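Local coordinates for protein putative N-acetylmuramoyl-L-alanine amidase,autolysin cwp6 (Peptoclostridium difficile, PDB 5J72) that probably cleaves the amide bond between N-acetylmuramic acid and L-alanine in peptidoglycan, as a zinc-containing cell wall hydrolase that carries CWB2 cell wall-binding modules, at residues V160-E165 with A182-A187; D31-N36 with Q76-N81. One frame throughout, in Å; residues are numbered along the deposited sequence.

Interaction 1: V160-E165 with A182-A187; sequences VIVNGE and APILLA
I161 lies obliquely across L185, its CD1 3.9 Å from L185 CB, while its other branch, CG2, anti to the backbone N (CG1 at chi1 -76°), meets the methyl of A187 with 3.7 Å between I161 CG2 and A187 CB. On the face of V160, V162, I184 and L186, V160 and I184 stand side by side and point the same way, V160 CB 3.9 Å from I184 CG1; helix 375-387 packs against I184 and L186 there. L185, on the other face, meets helix 194-203. The two strands are neighbours in the four-stranded parallel sheet of a CWB2 module, joined through helix 174-180 as a beta-alpha-beta unit, with 184-187 at the sheet edge. In their hydrogen-bond ladder V160 N donates to P183 O, L185 N to V160 O at 2.8 Å, nearly on the C=O axis, V162 N weakly to L185 O, and A187 N to V162 O at 3.0 Å. G164 N donates to A187 O at 2.7 Å, and G164 CA lies against L186 CB. N163, its CG anti to the backbone N (chi1 179°), closes an Asx turn in which OD1 accepts E165 N in the carbonyl plane, and its ND2 is bonded to S216 O.

Interaction 2: D31-N36 with Q76-N81; sequences DSITLN and QSIKIN
Q76 opens the strand by donating its backbone N to N36 O at 2.8 Å, nearly straight, while its side chain, bent at chi2 (-68°), first brings CG to 3.5 Å from N36 OD1 and then leads away, so that NE2 bonds to E74 O. The two amide planes are turned 77° apart, and N36 OD1 meets the CB and CG of Q76 instead of its amide. S77 faces N36 as well, returning its O to N36 N and adding a weak bond from S77 N to N36 O; two residues opposite one make a classic beta bulge. S77 OG, held between the backbone N and the carbonyl carbon, shares a water with T34 O. I78 turns to the apolar face, where its CG2 lies 4.0 Å from I33 CB and its CG1 meets L35 CD1, all three side chains pointing the same way. Within the N-terminal domain this antiparallel pairing sets strand 72-82 beside strand 30-39, whose other edge bonds to strand 42-51. K79 forms the hydrogen-bonded pair with T34 through both backbone N-H groups, and its extended chain runs off the contact. I80 is back on the apolar face, its CG1 4.2 Å from I33 CG2. N81 holds the first strand by backbone and side chain. Its backbone N bonds to S32 O, and its ND2, with CG anti to the carbonyl carbon (chi1 -58°), donates both hydrogens nearly in the amide plane, to S32 OG at 3.0 Å and to T34 OG1 at 3.1 Å. A water links N81 OD1 to T34 OG1, which also bonds to T47 OG1, so the carboxamide has partners at both ends that would fix its rotation.

In the fold
The pair illustrates how the place of a strand pairing in a fold sets its chemistry. Interaction 1 is parallel and buried, with largely aliphatic side chains on both faces of its sheet and helices over them. Interaction 2 is antiparallel, only partly buried and two-faced: its isoleucines and leucine turn inward, the strand 16-24 side chains V22 and F24 lying against I33, while serine, threonine, asparagine and lysine form the other face, where ordered waters join the bonding. The two share no element and belong to different parts of the protein, a CWB2 module and the N-terminal domain, with centres 36 Å apart and nearest atoms about 20 Å apart.

Interaction 1: V160-E165 with A182-A187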
ATOM      1  N   VAL A 160      14.349 -16.574  -5.552  1.00 18.68           N
ATOM      2  CA  VAL A 160      15.229 -15.453  -5.265  1.00 17.50           C
ATOM      3  C   VAL A 160      15.493 -15.474  -3.784  1.00 19.58           C
ATOM      4  O   VAL A 160      14.590 -15.691  -2.971  1.00 21.05           O
ATOM      5  CB  VAL A 160      14.586 -14.135  -5.714  1.00 18.19           C
ATOM      6  CG1 VAL A 160      15.442 -12.894  -5.234  1.00 18.27           C
ATOM      7  CG2 VAL A 160      14.458 -14.164  -7.227  1.00 17.13           C
ATOM      8  N   ILE A 161      16.740 -15.217  -3.397  1.00 18.78           N
ATOM      9  CA  ILE A 161      17.033 -15.221  -1.964  1.00 17.12           C
ATOM     10  C   ILE A 161      17.651 -13.855  -1.591  1.00 22.41           C
ATOM     11  O   ILE A 161      18.482 -13.352  -2.333  1.00 22.98           O
ATOM     12  CB  ILE A 161      18.114 -16.325  -1.741  1.00 22.22           C
ATOM     13  CG1 ILE A 161      17.467 -17.756  -1.805  1.00 24.98           C
ATOM     14  CG2 ILE A 161      18.749 -16.072  -0.365  1.00 25.02           C
ATOM     15  CD1 ILE A 161      16.797 -18.139  -0.495  1.00 24.30           C
ATOM     16  N   VAL A 162      17.239 -13.319  -0.493  1.00 21.33           N
ATOM     17  CA  VAL A 162      17.718 -12.017   0.024  1.00 23.02           C
ATOM     18  C   VAL A 162      18.028 -12.305   1.472  1.00 22.36           C
ATOM     19  O   VAL A 162      17.423 -13.175   2.061  1.00 23.37           O
ATOM     20  CB  VAL A 162      16.542 -11.014  -0.103  1.00 25.44           C
ATOM     21  CG1 VAL A 162      16.737  -9.840   0.822  1.00 33.41           C
ATOM     22  CG2 VAL A 162      16.411 -10.581  -1.593  1.00 28.44           C
ATOM     23  N   ASN A 163      18.983 -11.584   2.035  1.00 24.31           N
ATOM     24  CA  ASN A 163      19.279 -11.703   3.453  1.00 24.49           C
ATOM     25  C   ASN A 163      18.121 -11.147   4.218  1.00 28.66           C
ATOM     26  O   ASN A 163      17.793  -9.965   4.003  1.00 32.63           O
ATOM     27  CB  ASN A 163      20.535 -10.877   3.760  1.00 30.91           C
ATOM     28  CG  ASN A 163      20.916 -10.909   5.233  1.00 33.10           C
ATOM     29  OD1 ASN A 163      20.060 -10.850   6.122  1.00 31.48           O
ATOM     30  ND2 ASN A 163      22.226 -11.056   5.561  1.00 32.73           N
ATOM     31  N   GLY A 164      17.516 -11.927   5.129  1.00 28.60           N
ATOM     32  CA  GLY A 164      16.308 -11.496   5.819  1.00 32.28           C
ATOM     33  C   GLY A 164      16.448 -10.383   6.840  1.00 38.51           C
ATOM     34  O   GLY A 164      15.449  -9.755   7.163  1.00 37.68           O
ATOM     35  N   GLU A 165      17.660 -10.143   7.372  1.00 43.64           N
ATOM     36  CA  GLU A 165      17.836  -9.061   8.364  1.00 48.79           C
ATOM     37  C   GLU A 165      18.447  -7.859   7.663  1.00 48.26           C
ATOM     38  O   GLU A 165      18.585  -6.830   8.284  1.00 50.43           O
ATOM     39  CB  GLU A 165      18.701  -9.535   9.572  1.00 55.62           C
ATOM     40  CG  GLU A 165      18.287 -10.903  10.134  1.00 64.03           C
ATOM     41  CD  GLU A 165      16.935 -10.911  10.868  1.00 72.32           C
ATOM     42  OE1 GLU A 165      16.333  -9.825  11.019  1.00 76.35           O
ATOM     43  OE2 GLU A 165      16.475 -12.009  11.298  1.00 69.33           O
ATOM     44  N   ALA A 182       8.870 -15.933  -9.632  1.00 19.80           N
ATOM     45  CA  ALA A 182       9.488 -16.670  -8.546  1.00 17.89           C
ATOM     46  C   ALA A 182       9.237 -16.019  -7.199  1.00 18.39           C
ATOM     47  O   ALA A 182       9.066 -14.813  -7.134  1.00 19.61           O
ATOM     48  CB  ALA A 182      11.003 -16.648  -8.758  1.00 17.77           C
ATOM     49  N   PRO A 183       9.210 -16.808  -6.139  1.00 15.19           N
ATOM     50  CA  PRO A 183       9.038 -16.224  -4.831  1.00 15.59           C
ATOM     51  C   PRO A 183      10.427 -15.758  -4.282  1.00 18.34           C
ATOM     52  O   PRO A 183      11.493 -16.194  -4.786  1.00 17.62           O
ATOM     53  CB  PRO A 183       8.542 -17.394  -3.974  1.00 15.37           C
ATOM     54  CG  PRO A 183       9.261 -18.606  -4.588  1.00 13.95           C
ATOM     55  CD  PRO A 183       9.235 -18.295  -6.116  1.00 15.27           C
ATOM     56  N   ILE A 184      10.393 -14.925  -3.259  1.00 16.85           N
ATOM     57  CA  ILE A 184      11.605 -14.511  -2.599  1.00 18.25           C
ATOM     58  C   ILE A 184      11.579 -15.242  -1.232  1.00 16.18           C
ATOM     59  O   ILE A 184      10.597 -15.146  -0.474  1.00 18.25           O
ATOM     60  CB  ILE A 184      11.605 -12.998  -2.366  1.00 16.51           C
ATOM     61  CG1 ILE A 184      11.820 -12.276  -3.713  1.00 18.51           C
ATOM     62  CG2 ILE A 184      12.660 -12.671  -1.248  1.00 18.01           C
ATOM     63  CD1 ILE A 184      11.588 -10.715  -3.699  1.00 18.03           C
ATOM     64  N   LEU A 185      12.629 -16.001  -0.935  1.00 17.03           N
ATOM     65  CA  LEU A 185      12.724 -16.616   0.393  1.00 16.75           C
ATOM     66  C   LEU A 185      13.938 -15.931   1.104  1.00 20.15           C
ATOM     67  O   LEU A 185      14.739 -15.275   0.451  1.00 20.32           O
ATOM     68  CB  LEU A 185      13.004 -18.161   0.364  1.00 17.47           C
ATOM     69  CG  LEU A 185      11.832 -18.952  -0.238  1.00 20.41           C
ATOM     70  CD1 LEU A 185      12.210 -20.461  -0.310  1.00 20.38           C
ATOM     71  CD2 LEU A 185      10.496 -18.720   0.549  1.00 18.44           C
ATOM     72  N   LEU A 186      14.072 -16.158   2.390  1.00 20.01           N
ATOM     73  CA  LEU A 186      15.100 -15.433   3.130  1.00 21.94           C
ATOM     74  C   LEU A 186      16.212 -16.283   3.733  1.00 23.59           C
ATOM     75  O   LEU A 186      15.970 -17.391   4.219  1.00 23.76           O
ATOM     76  CB  LEU A 186      14.375 -14.703   4.303  1.00 22.10           C
ATOM     77  CG  LEU A 186      13.228 -13.792   3.846  1.00 21.68           C
ATOM     78  CD1 LEU A 186      12.520 -13.213   5.046  1.00 23.83           C
ATOM     79  CD2 LEU A 186      13.746 -12.713   2.912  1.00 18.15           C
ATOM     80  N   ALA A 187      17.423 -15.706   3.724  1.00 24.79           N
ATOM     81  CA  ALA A 187      18.622 -16.339   4.266  1.00 26.03           C
ATOM     82  C   ALA A 187      19.253 -15.426   5.356  1.00 31.60           C
ATOM     83  O   ALA A 187      18.853 -14.266   5.510  1.00 29.81           O
ATOM     84  CB  ALA A 187      19.641 -16.465   3.164  1.00 26.90           C
TER

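Interaction 2: D31-N36 with Q76-N81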
ATOM      1  N   ASP A  31      -5.633 -25.718 -31.576  1.00 24.70           N
ATOM      2  CA  ASP A  31      -5.699 -24.307 -31.299  1.00 26.52           C
ATOM      3  C   ASP A  31      -6.133 -23.946 -29.871  1.00 25.82           C
ATOM      4  O   ASP A  31      -5.950 -22.808 -29.451  1.00 23.50           O
ATOM      5  CB  ASP A  31      -6.700 -23.636 -32.235  1.00 31.31           C
ATOM      6  CG  ASP A  31      -6.253 -23.652 -33.684  1.00 44.88           C
ATOM      7  OD1 ASP A  31      -5.021 -23.727 -33.929  1.00 48.84           O
ATOM      8  OD2 ASP A  31      -7.129 -23.594 -34.561  1.00 49.61           O
ATOM      9  N   SER A  32      -6.721 -24.899 -29.123  1.00 23.87           N
ATOM     10  CA  SER A  32      -7.160 -24.567 -27.760  1.00 21.11           C
ATOM     11  C   SER A  32      -7.302 -25.825 -26.953  1.00 20.58           C
ATOM     12  O   SER A  32      -7.316 -26.928 -27.531  1.00 19.11           O
ATOM     13  CB  SER A  32      -8.521 -23.863 -27.780  1.00 21.59           C
ATOM     14  OG  SER A  32      -9.535 -24.781 -28.174  1.00 21.18           O
ATOM     15  N   ILE A  33      -7.387 -25.669 -25.634  1.00 20.04           N
ATOM     16  CA  ILE A  33      -7.663 -26.769 -24.688  1.00 18.77           C
ATOM     17  C   ILE A  33      -8.723 -26.253 -23.736  1.00 17.80           C
ATOM     18  O   ILE A  33      -8.880 -25.047 -23.584  1.00 19.93           O
ATOM     19  CB  ILE A  33      -6.452 -27.221 -23.871  1.00 18.19           C
ATOM     20  CG1 ILE A  33      -5.946 -26.035 -22.996  1.00 19.13           C
ATOM     21  CG2 ILE A  33      -5.331 -27.735 -24.856  1.00 21.76           C
ATOM     22  CD1 ILE A  33      -4.728 -26.502 -22.165  1.00 19.00           C
ATOM     23  N   THR A  34      -9.448 -27.164 -23.081  1.00 20.08           N
ATOM     24  CA  THR A  34     -10.475 -26.804 -22.137  1.00 18.39           C
ATOM     25  C   THR A  34     -10.180 -27.478 -20.815  1.00 17.89           C
ATOM     26  O   THR A  34     -10.000 -28.684 -20.762  1.00 19.61           O
ATOM     27  CB  THR A  34     -11.838 -27.244 -22.640  1.00 19.97           C
ATOM     28  OG1 THR A  34     -12.065 -26.582 -23.867  1.00 21.25           O
ATOM     29  CG2 THR A  34     -12.979 -26.822 -21.679  1.00 19.59           C
ATOM     30  N   LEU A  35     -10.121 -26.683 -19.752  1.00 13.07           N
ATOM     31  CA  LEU A  35      -9.867 -27.220 -18.403  1.00 15.02           C
ATOM     32  C   LEU A  35     -11.235 -27.390 -17.784  1.00 18.43           C
ATOM     33  O   LEU A  35     -12.075 -26.449 -17.908  1.00 19.48           O
ATOM     34  CB  LEU A  35      -9.088 -26.187 -17.618  1.00 17.50           C
ATOM     35  CG  LEU A  35      -7.529 -26.349 -17.770  1.00 25.57           C
ATOM     36  CD1 LEU A  35      -7.096 -26.192 -19.251  1.00 27.63           C
ATOM     37  CD2 LEU A  35      -6.881 -25.283 -16.838  1.00 24.97           C
ATOM     38  N   ASN A  36     -11.478 -28.537 -17.133  1.00 16.97           N
ATOM     39  CA  ASN A  36     -12.760 -28.735 -16.462  1.00 15.73           C
ATOM     40  C   ASN A  36     -12.459 -28.865 -14.984  1.00 15.16           C
ATOM     41  O   ASN A  36     -11.576 -29.610 -14.582  1.00 17.30           O
ATOM     42  CB  ASN A  36     -13.465 -30.000 -17.001  1.00 19.04           C
ATOM     43  CG  ASN A  36     -14.746 -30.240 -16.267  1.00 30.91           C
ATOM     44  OD1 ASN A  36     -14.711 -30.876 -15.177  1.00 29.84           O
ATOM     45  ND2 ASN A  36     -15.910 -29.671 -16.710  1.00 29.30           N
ATOM     46  N   GLN A  76     -10.413 -31.463 -12.915  1.00 15.97           N
ATOM     47  CA  GLN A  76     -10.774 -32.860 -13.291  1.00 15.25           C
ATOM     48  C   GLN A  76     -10.114 -33.341 -14.566  1.00 16.88           C
ATOM     49  O   GLN A  76      -9.771 -34.518 -14.653  1.00 18.88           O
ATOM     50  CB  GLN A  76     -12.261 -32.939 -13.549  1.00 17.62           C
ATOM     51  CG  GLN A  76     -13.067 -32.306 -12.383  1.00 20.30           C
ATOM     52  CD  GLN A  76     -12.937 -33.127 -11.168  1.00 25.44           C
ATOM     53  OE1 GLN A  76     -13.308 -34.296 -11.162  1.00 31.05           O
ATOM     54  NE2 GLN A  76     -12.454 -32.570 -10.076  1.00 20.36           N
ATOM     55  N   SER A  77      -9.932 -32.480 -15.525  1.00 17.43           N
ATOM     56  CA  SER A  77      -9.448 -32.950 -16.798  1.00 18.94           C
ATOM     57  C   SER A  77      -9.091 -31.832 -17.726  1.00 20.29           C
ATOM     58  O   SER A  77      -9.446 -30.669 -17.516  1.00 18.54           O
ATOM     59  CB  SER A  77     -10.557 -33.793 -17.481  1.00 20.47           C
ATOM     60  OG  SER A  77     -11.695 -32.982 -17.769  1.00 20.64           O
ATOM     61  N   ILE A  78      -8.363 -32.189 -18.794  1.00 18.34           N
ATOM     62  CA  ILE A  78      -8.055 -31.233 -19.850  1.00 17.69           C
ATOM     63  C   ILE A  78      -8.452 -31.864 -21.150  1.00 18.53           C
ATOM     64  O   ILE A  78      -8.045 -33.007 -21.418  1.00 19.62           O
ATOM     65  CB  ILE A  78      -6.520 -30.926 -19.878  1.00 19.72           C
ATOM     66  CG1 ILE A  78      -6.122 -30.205 -18.600  1.00 18.26           C
ATOM     67  CG2 ILE A  78      -6.221 -30.065 -21.127  1.00 18.95           C
ATOM     68  CD1 ILE A  78      -4.567 -29.936 -18.479  1.00 22.25           C
ATOM     69  N   LYS A  79      -9.233 -31.152 -21.966  1.00 18.75           N
ATOM     70  CA  LYS A  79      -9.610 -31.698 -23.242  1.00 19.42           C
ATOM     71  C   LYS A  79      -8.813 -30.930 -24.312  1.00 19.79           C
ATOM     72  O   LYS A  79      -8.830 -29.695 -24.286  1.00 20.86           O
ATOM     73  CB  LYS A  79     -11.134 -31.476 -23.526  1.00 17.55           C
ATOM     74  CG  LYS A  79     -11.527 -32.005 -24.934  1.00 18.12           C
ATOM     75  CD  LYS A  79     -13.081 -32.080 -25.121  1.00 21.02           C
ATOM     76  CE  LYS A  79     -13.460 -32.254 -26.561  1.00 23.01           C
ATOM     77  NZ  LYS A  79     -14.921 -32.555 -26.687  1.00 21.16           N
ATOM     78  N   ILE A  80      -8.144 -31.644 -25.203  1.00 20.05           N
ATOM     79  CA  ILE A  80      -7.375 -31.008 -26.279  1.00 20.03           C
ATOM     80  C   ILE A  80      -8.259 -30.896 -27.496  1.00 23.45           C
ATOM     81  O   ILE A  80      -8.691 -31.915 -28.038  1.00 24.74           O
ATOM     82  CB  ILE A  80      -6.136 -31.868 -26.512  1.00 23.56           C
ATOM     83  CG1 ILE A  80      -5.326 -31.938 -25.178  1.00 23.74           C
ATOM     84  CG2 ILE A  80      -5.303 -31.292 -27.681  1.00 23.75           C
ATOM     85  CD1 ILE A  80      -4.252 -33.069 -25.159  1.00 26.12           C
ATOM     86  N   ASN A  81      -8.544 -29.678 -27.904  1.00 21.23           N
ATOM     87  CA  ASN A  81      -9.495 -29.480 -29.003  1.00 24.14           C
ATOM     88  C   ASN A  81      -8.816 -29.532 -30.419  1.00 26.71           C
ATOM     89  O   ASN A  81      -8.846 -28.510 -31.105  1.00 30.68           O
ATOM     90  CB  ASN A  81     -10.209 -28.134 -28.787  1.00 25.58           C
ATOM     91  CG  ASN A  81     -10.934 -28.063 -27.438  1.00 27.06           C
ATOM     92  OD1 ASN A  81     -11.633 -29.041 -27.064  1.00 26.83           O
ATOM     93  ND2 ASN A  81     -10.807 -26.976 -26.643  1.00 24.34           N
TER
HETATM   94  O   HOH W   1      -7.597 -26.923 -33.225  1.00 40.66           O
HETATM   95  O   HOH W   2      -9.588 -25.228 -30.974  1.00 35.01           O
HETATM   96  O   HOH W   3     -11.763 -31.069 -19.848  1.00 26.03           O
HETATM   97  O   HOH W   4     -13.890 -28.429 -25.268  1.00 29.06           O